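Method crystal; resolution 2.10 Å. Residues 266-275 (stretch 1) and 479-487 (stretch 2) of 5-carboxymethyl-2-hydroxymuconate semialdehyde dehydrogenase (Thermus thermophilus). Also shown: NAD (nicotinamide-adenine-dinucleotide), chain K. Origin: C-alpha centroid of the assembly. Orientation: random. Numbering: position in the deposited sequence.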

ATOM      1  N   LYS C 266       4.402   2.377  28.451  1.00 21.93           N
ATOM      2  CA  LYS C 266       5.391   2.158  27.410  1.00 19.09           C
ATOM      3  C   LYS C 266       4.868   1.263  26.294  1.00 19.45           C
ATOM      4  O   LYS C 266       4.020   0.404  26.519  1.00 21.38           O
ATOM      5  CB  LYS C 266       6.659   1.549  28.010  1.00 21.98           C
ATOM      6  CG  LYS C 266       7.341   2.455  29.013  1.00 21.14           C
ATOM      7  CD  LYS C 266       8.734   1.972  29.337  1.00 24.45           C
ATOM      8  CE  LYS C 266       9.472   2.969  30.215  1.00 21.19           C
ATOM      9  NZ  LYS C 266      10.879   2.527  30.402  1.00 19.28           N
ATOM     10  N   ARG C 267       5.373   1.488  25.085  1.00 19.66           N
ATOM     11  CA  ARG C 267       4.998   0.689  23.927  1.00 19.98           C
ATOM     12  C   ARG C 267       5.940  -0.515  23.924  1.00 21.31           C
ATOM     13  O   ARG C 267       7.160  -0.355  23.994  1.00 21.93           O
ATOM     14  CB  ARG C 267       5.182   1.506  22.648  1.00 17.89           C
ATOM     15  CG  ARG C 267       4.671   0.839  21.383  1.00 22.65           C
ATOM     16  CD  ARG C 267       4.871   1.758  20.174  1.00 22.05           C
ATOM     17  NE  ARG C 267       4.446   3.121  20.477  1.00 23.68           N
ATOM     18  CZ  ARG C 267       4.587   4.159  19.659  1.00 30.92           C
ATOM     19  NH1 ARG C 267       5.137   4.003  18.460  1.00 26.90           N
ATOM     20  NH2 ARG C 267       4.169   5.359  20.042  1.00 25.33           N
ATOM     21  N   LEU C 268       5.375  -1.715  23.832  1.00 24.47           N
ATOM     22  CA  LEU C 268       6.169  -2.943  23.854  1.00 21.71           C
ATOM     23  C   LEU C 268       6.039  -3.784  22.581  1.00 25.48           C
ATOM     24  O   LEU C 268       4.956  -3.895  22.003  1.00 18.63           O
ATOM     25  CB  LEU C 268       5.761  -3.777  25.081  1.00 28.99           C
ATOM     26  CG  LEU C 268       6.376  -5.158  25.348  1.00 43.12           C
ATOM     27  CD1 LEU C 268       7.899  -5.069  25.435  1.00 41.37           C
ATOM     28  CD2 LEU C 268       5.814  -5.707  26.654  1.00 42.07           C
ATOM     29  N   SER C 269       7.158  -4.369  22.158  1.00 22.87           N
ATOM     30  CA  SER C 269       7.211  -5.226  20.975  1.00 18.89           C
ATOM     31  C   SER C 269       7.841  -6.547  21.405  1.00 23.18           C
ATOM     32  O   SER C 269       9.023  -6.798  21.152  1.00 19.96           O
ATOM     33  CB  SER C 269       8.064  -4.573  19.886  1.00 20.15           C
ATOM     34  OG  SER C 269       8.181  -5.427  18.765  1.00 18.99           O
ATOM     35  N   PRO C 270       7.053  -7.419  22.049  1.00 16.45           N
ATOM     36  CA  PRO C 270       7.559  -8.708  22.521  1.00 17.02           C
ATOM     37  C   PRO C 270       7.546  -9.895  21.569  1.00 19.13           C
ATOM     38  O   PRO C 270       6.549 -10.176  20.910  1.00 19.17           O
ATOM     39  CB  PRO C 270       6.697  -8.970  23.752  1.00 15.53           C
ATOM     40  CG  PRO C 270       5.354  -8.489  23.287  1.00 16.75           C
ATOM     41  CD  PRO C 270       5.679  -7.186  22.540  1.00 20.43           C
ATOM     42  N   GLU C 271       8.681 -10.581  21.520  1.00 16.80           N
ATOM     43  CA  GLU C 271       8.865 -11.797  20.732  1.00 16.20           C
ATOM     44  C   GLU C 271       9.170 -12.779  21.860  1.00 17.57           C
ATOM     45  O   GLU C 271      10.277 -12.803  22.403  1.00 19.10           O
ATOM     46  CB  GLU C 271      10.047 -11.644  19.777  1.00 15.32           C
ATOM     47  CG  GLU C 271       9.802 -10.609  18.680  1.00 16.32           C
ATOM     48  CD  GLU C 271      11.018 -10.380  17.805  1.00 20.25           C
ATOM     49  OE1 GLU C 271      12.143 -10.586  18.303  1.00 24.98           O
ATOM     50  OE2 GLU C 271      10.853  -9.976  16.630  1.00 21.60           O
ATOM     51  N   LEU C 272       8.161 -13.555  22.236  1.00 18.37           N
ATOM     52  CA  LEU C 272       8.285 -14.468  23.360  1.00 17.93           C
ATOM     53  C   LEU C 272       8.443 -15.953  23.022  1.00 20.00           C
ATOM     54  O   LEU C 272       8.908 -16.305  21.937  1.00 18.61           O
ATOM     55  CB  LEU C 272       7.093 -14.226  24.300  1.00 17.50           C
ATOM     56  CG  LEU C 272       6.824 -12.721  24.533  1.00 17.77           C
ATOM     57  CD1 LEU C 272       5.540 -12.533  25.316  1.00 14.71           C
ATOM     58  CD2 LEU C 272       8.001 -12.071  25.271  1.00 11.38           C
ATOM     59  N   GLY C 273       8.052 -16.812  23.961  1.00 18.50           N
ATOM     60  CA  GLY C 273       8.198 -18.249  23.789  1.00 18.57           C
ATOM     61  C   GLY C 273       7.460 -18.923  22.651  1.00 19.50           C
ATOM     62  O   GLY C 273       6.652 -18.311  21.957  1.00 19.97           O
ATOM     63  N   GLY C 274       7.752 -20.203  22.457  1.00 17.36           N
ATOM     64  CA  GLY C 274       7.097 -20.952  21.407  1.00 17.59           C
ATOM     65  C   GLY C 274       7.118 -22.447  21.663  1.00 20.77           C
ATOM     66  O   GLY C 274       7.894 -22.944  22.483  1.00 18.85           O
ATOM     67  N   LYS C 275       6.236 -23.158  20.969  1.00 13.33           N
ATOM     68  CA  LYS C 275       6.136 -24.611  21.051  1.00 17.74           C
ATOM     69  C   LYS C 275       5.572 -24.968  19.687  1.00 15.63           C
ATOM     70  O   LYS C 275       4.543 -25.643  19.568  1.00 19.65           O
ATOM     71  CB  LYS C 275       5.157 -25.047  22.149  1.00 19.77           C
ATOM     72  CG  LYS C 275       5.230 -26.544  22.478  1.00 20.09           C
ATOM     73  CD  LYS C 275       6.480 -26.859  23.306  1.00 17.87           C
ATOM     74  CE  LYS C 275       6.710 -28.356  23.438  1.00 21.01           C
ATOM     75  NZ  LYS C 275       7.971 -28.662  24.181  1.00 23.55           N
ATOM     76  N   LYS C 479      -0.992 -15.209  20.455  1.00 22.42           N
ATOM     77  CA  LYS C 479      -1.167 -15.850  21.754  1.00 21.87           C
ATOM     78  C   LYS C 479       0.006 -15.515  22.676  1.00 20.55           C
ATOM     79  O   LYS C 479       0.466 -14.376  22.715  1.00 23.46           O
ATOM     80  CB  LYS C 479      -1.250 -17.369  21.593  1.00 21.95           C
ATOM     81  CG  LYS C 479      -2.468 -17.882  20.850  1.00 28.36           C
ATOM     82  CD  LYS C 479      -2.430 -19.398  20.884  1.00 34.60           C
ATOM     83  CE  LYS C 479      -3.659 -20.028  20.301  1.00 34.96           C
ATOM     84  NZ  LYS C 479      -3.479 -21.507  20.286  1.00 33.90           N
ATOM     85  N   GLY C 480       0.491 -16.519  23.405  1.00 19.85           N
ATOM     86  CA  GLY C 480       1.601 -16.312  24.324  1.00 17.81           C
ATOM     87  C   GLY C 480       2.968 -16.130  23.675  1.00 20.45           C
ATOM     88  O   GLY C 480       3.979 -16.050  24.374  1.00 22.70           O
ATOM     89  N   SER C 481       3.019 -16.048  22.349  1.00 17.95           N
ATOM     90  CA  SER C 481       4.301 -15.886  21.670  1.00 15.59           C
ATOM     91  C   SER C 481       4.665 -14.436  21.412  1.00 21.99           C
ATOM     92  O   SER C 481       5.697 -14.150  20.800  1.00 18.10           O
ATOM     93  CB  SER C 481       4.313 -16.670  20.355  1.00 15.77           C
ATOM     94  OG  SER C 481       4.341 -18.063  20.618  1.00 20.73           O
ATOM     95  N   GLY C 482       3.821 -13.517  21.873  1.00 17.65           N
ATOM     96  CA  GLY C 482       4.123 -12.112  21.686  1.00 18.20           C
ATOM     97  C   GLY C 482       3.090 -11.329  20.909  1.00 21.95           C
ATOM     98  O   GLY C 482       1.957 -11.771  20.705  1.00 24.06           O
ATOM     99  N   ASP C 483       3.495 -10.148  20.473  1.00 20.12           N
ATOM    100  CA  ASP C 483       2.619  -9.272  19.725  1.00 22.38           C
ATOM    101  C   ASP C 483       3.480  -8.323  18.894  1.00 20.38           C
ATOM    102  O   ASP C 483       4.691  -8.233  19.104  1.00 19.60           O
ATOM    103  CB  ASP C 483       1.723  -8.496  20.698  1.00 25.51           C
ATOM    104  CG  ASP C 483       0.690  -7.648  19.987  1.00 31.18           C
ATOM    105  OD1 ASP C 483       0.051  -8.153  19.035  1.00 30.36           O
ATOM    106  OD2 ASP C 483       0.511  -6.477  20.387  1.00 38.92           O
ATOM    107  N   ARG C 484       2.852  -7.628  17.947  1.00 18.96           N
ATOM    108  CA  ARG C 484       3.557  -6.699  17.071  1.00 21.46           C
ATOM    109  C   ARG C 484       4.383  -7.500  16.076  1.00 22.93           C
ATOM    110  O   ARG C 484       4.515  -8.721  16.196  1.00 22.99           O
ATOM    111  CB  ARG C 484       4.495  -5.796  17.872  1.00 29.72           C
ATOM    112  CG  ARG C 484       3.826  -4.997  18.975  1.00 31.70           C
ATOM    113  CD  ARG C 484       3.366  -3.666  18.457  1.00 39.65           C
ATOM    114  NE  ARG C 484       2.905  -2.789  19.529  1.00 37.09           N
ATOM    115  CZ  ARG C 484       2.468  -1.553  19.330  1.00 25.29           C
ATOM    116  NH1 ARG C 484       2.444  -1.061  18.100  1.00 20.48           N
ATOM    117  NH2 ARG C 484       2.042  -0.821  20.351  1.00 33.54           N
ATOM    118  N   ARG C 485       4.955  -6.807  15.101  1.00 21.00           N
ATOM    119  CA  ARG C 485       5.763  -7.469  14.093  1.00 19.77           C
ATOM    120  C   ARG C 485       7.039  -6.706  13.782  1.00 21.33           C
ATOM    121  O   ARG C 485       7.109  -5.491  13.955  1.00 20.45           O
ATOM    122  CB  ARG C 485       4.948  -7.641  12.810  1.00 17.23           C
ATOM    123  CG  ARG C 485       3.737  -8.560  12.946  1.00 16.64           C
ATOM    124  CD  ARG C 485       4.132 -10.034  12.912  1.00 12.83           C
ATOM    125  NE  ARG C 485       2.957 -10.893  13.037  1.00 14.57           N
ATOM    126  CZ  ARG C 485       2.387 -11.233  14.192  1.00 14.09           C
ATOM    127  NH1 ARG C 485       2.885 -10.800  15.344  1.00 18.86           N
ATOM    128  NH2 ARG C 485       1.303 -11.997  14.196  1.00 14.85           N
ATOM    129  N   GLU C 486       8.052  -7.447  13.344  1.00 19.76           N
ATOM    130  CA  GLU C 486       9.335  -6.882  12.940  1.00 21.45           C
ATOM    131  C   GLU C 486       9.463  -7.256  11.463  1.00 21.34           C
ATOM    132  O   GLU C 486       8.728  -8.125  10.976  1.00 19.57           O
ATOM    133  CB  GLU C 486      10.498  -7.507  13.723  1.00 14.03           C
ATOM    134  CG  GLU C 486      10.668  -7.005  15.154  1.00 12.73           C
ATOM    135  CD  GLU C 486      11.133  -5.555  15.230  1.00 15.20           C
ATOM    136  OE1 GLU C 486      11.551  -4.992  14.198  1.00 19.04           O
ATOM    137  OE2 GLU C 486      11.094  -4.975  16.329  1.00 17.79           O
ATOM    138  N   GLY C 487      10.382  -6.606  10.755  1.00 19.03           N
ATOM    139  CA  GLY C 487      10.572  -6.911   9.348  1.00 18.15           C
ATOM    140  C   GLY C 487      10.118  -5.810   8.404  1.00 20.66           C
ATOM    141  O   GLY C 487       8.928  -5.493   8.343  1.00 22.52           O
TER
HETATM  142  PA  NAD K1701      14.706 -14.303  29.625  1.00 28.04           P
HETATM  143  O1A NAD K1701      14.854 -14.535  31.057  1.00 35.18           O
HETATM  144  O2A NAD K1701      13.379 -13.763  29.283  1.00 32.03           O
HETATM  145  O5B NAD K1701      15.793 -13.265  29.014  1.00 29.93           O
HETATM  146  C5B NAD K1701      15.503 -12.206  28.042  1.00 24.02           C
HETATM  147  C4B NAD K1701      15.994 -10.896  28.618  1.00 26.30           C
HETATM  148  O4B NAD K1701      15.076 -10.613  29.697  1.00 25.28           O
HETATM  149  C3B NAD K1701      17.390 -10.963  29.300  1.00 24.85           C
HETATM  150  O3B NAD K1701      18.269  -9.955  28.757  1.00 20.81           O
HETATM  151  C2B NAD K1701      17.048 -10.766  30.786  1.00 25.91           C
HETATM  152  O2B NAD K1701      18.098 -10.109  31.531  1.00 22.44           O
HETATM  153  C1B NAD K1701      15.765  -9.964  30.702  1.00 21.50           C
HETATM  154  N9A NAD K1701      14.973 -10.055  31.914  1.00 23.48           N
HETATM  155  C8A NAD K1701      14.726 -11.148  32.725  1.00 20.45           C
HETATM  156  N7A NAD K1701      13.937 -10.869  33.789  1.00 22.94           N
HETATM  157  C5A NAD K1701      13.674  -9.509  33.626  1.00 20.50           C
HETATM  158  C6A NAD K1701      12.894  -8.580  34.414  1.00 26.71           C
HETATM  159  N6A NAD K1701      12.250  -8.931  35.530  1.00 28.32           N
HETATM  160  N1A NAD K1701      12.842  -7.273  33.953  1.00 22.55           N
HETATM  161  C2A NAD K1701      13.518  -6.913  32.791  1.00 20.01           C
HETATM  162  N3A NAD K1701      14.254  -7.692  32.011  1.00 23.38           N
HETATM  163  C4A NAD K1701      14.300  -8.986  32.474  1.00 23.35           C
HETATM  164  O3  NAD K1701      14.990 -15.624  28.923  1.00 38.43           O
HETATM  165  PN  NAD K1701      16.030 -16.238  27.896  1.00 29.83           P
HETATM  166  O1N NAD K1701      16.557 -17.455  28.548  1.00 41.02           O
HETATM  167  O2N NAD K1701      17.019 -15.210  27.532  1.00 31.72           O
HETATM  168  O5D NAD K1701      14.927 -16.601  26.871  1.00 42.63           O
HETATM  169  C5D NAD K1701      14.970 -17.583  25.863  1.00 23.70           C
HETATM  170  C4D NAD K1701      13.567 -17.366  25.389  1.00 23.47           C
HETATM  171  O4D NAD K1701      13.487 -16.335  24.380  1.00 21.05           O
HETATM  172  C3D NAD K1701      12.809 -18.593  24.903  1.00 23.42           C
HETATM  173  O3D NAD K1701      11.509 -18.724  25.513  1.00 29.39           O
HETATM  174  C2D NAD K1701      12.775 -18.340  23.397  1.00 19.11           C
HETATM  175  O2D NAD K1701      11.662 -19.029  22.788  1.00 20.88           O
HETATM  176  C1D NAD K1701      12.692 -16.831  23.345  1.00 22.68           C
HETATM  177  N1N NAD K1701      13.114 -16.267  22.052  1.00 23.91           N
HETATM  178  C2N NAD K1701      12.048 -15.807  21.293  1.00 20.92           C
HETATM  179  C3N NAD K1701      12.363 -15.274  20.053  1.00 23.47           C
HETATM  180  C7N NAD K1701      11.286 -14.755  19.111  1.00 20.13           C
HETATM  181  O7N NAD K1701      11.629 -14.295  18.038  1.00 25.59           O
HETATM  182  N7N NAD K1701       9.991 -14.819  19.467  1.00 21.78           N
HETATM  183  C4N NAD K1701      13.752 -15.207  19.575  1.00 25.85           C
HETATM  184  C5N NAD K1701      14.739 -15.717  20.467  1.00 20.86           C
HETATM  185  C6N NAD K1701      14.503 -16.256  21.702  1.00 19.12           C
HETATM  186  O   HOH W   1       2.523  -2.066  23.420  1.00 29.89           O
HETATM  187  O   HOH W   2       2.018  -4.820  22.216  1.00 42.14           O
HETATM  188  O   HOH W   3       8.364  -4.243  16.495  1.00 18.67           O
HETATM  189  O   HOH W   4       7.245  -8.138  18.313  1.00 22.15           O

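The shortest polar contact between the two stretches is made by a side chain: S481 OG donates to G273 O across 2.7 Å. S481 has chi1 in the m well (-70°), which carries its hydroxyl to that carbonyl, and S481 CA lies 3.4 Å from the same G273 O, close enough for a CA-H...O contact (129° at the hydrogen). Two backbone hydrogen bonds continue the pairing. L272 N donates to S481 O at 2.9 Å with an N-H...O angle of 158°, and D483 N donates to P270 O at 3.1 Å and 154°. Both are short and fairly straight, and they flank the pair E271 and G482, whose CA atoms are 4.8 Å apart. This is the pattern of a single beta bridge; with the end-to-end directions of the touching parts 116° apart, the chains do not run on together as a longer ladder.

The bridge depends on close backbone approach at G482. Its CA sits 3.2 Å from P270 O, a CA-H...O contact with 132° at the hydrogen. An ideally placed CB on this residue would fall 2.1 Å from P270 O, a clear clash, and at phi/psi of 121/-165° it would also be jammed against the carbonyl oxygen of the preceding residue. Glycine therefore suits both the local backbone and the contact. Nearby, P270 O and D483 O are 3.2 Å apart, but both are acceptors, so their proximity is not a hydrogen bond.

R484 covers more of its surface against the opposing stretch than any other residue here. Its CA-to-CB bond points toward stretch 1, and its NE donates to L268 O at 3.4 Å; the 131° angle makes this bond weak. R267 CG lies over one face of the guanidinium, 3.3 Å from R484 NH2, so the aliphatic part of one arginine packs against the planar group of the other.

Water reinforces these links. Water 2 donates to L268 O at 3.1 Å and to D483 OD2 at 2.9 Å, joining the stretches beside the weak arginine bond. Water 1 accepts from L268 N at 2.9 Å and, weakly, from R484 NH2 at 3.3 Å. Water 3 lies 2.6 Å from S269 OG and donates to R485 O at 3.1 Å, with a weak bond to E486 OE2 at 2.8 Å. It thus spans the gap between S269 OG and E486 OE2, which are 3.8 Å apart.

Packing completes the contact, which buries 515 Å² in total. L272 points toward stretch 2, with its CB 3.6 Å from G480 O and its CD1 3.9 Å from G482 CA. The P270 ring reaches D483 through CG, 4.5 Å from D483 CB. E271 begins away from stretch 2, yet its end returns: OE2 comes within 3.3 Å of E486 CG. On the cofactor side, NAD N7N donates to L272 O at 3.1 Å and 166°, so L272 engages stretch 2 through its amide nitrogen and the nicotinamide through its carbonyl.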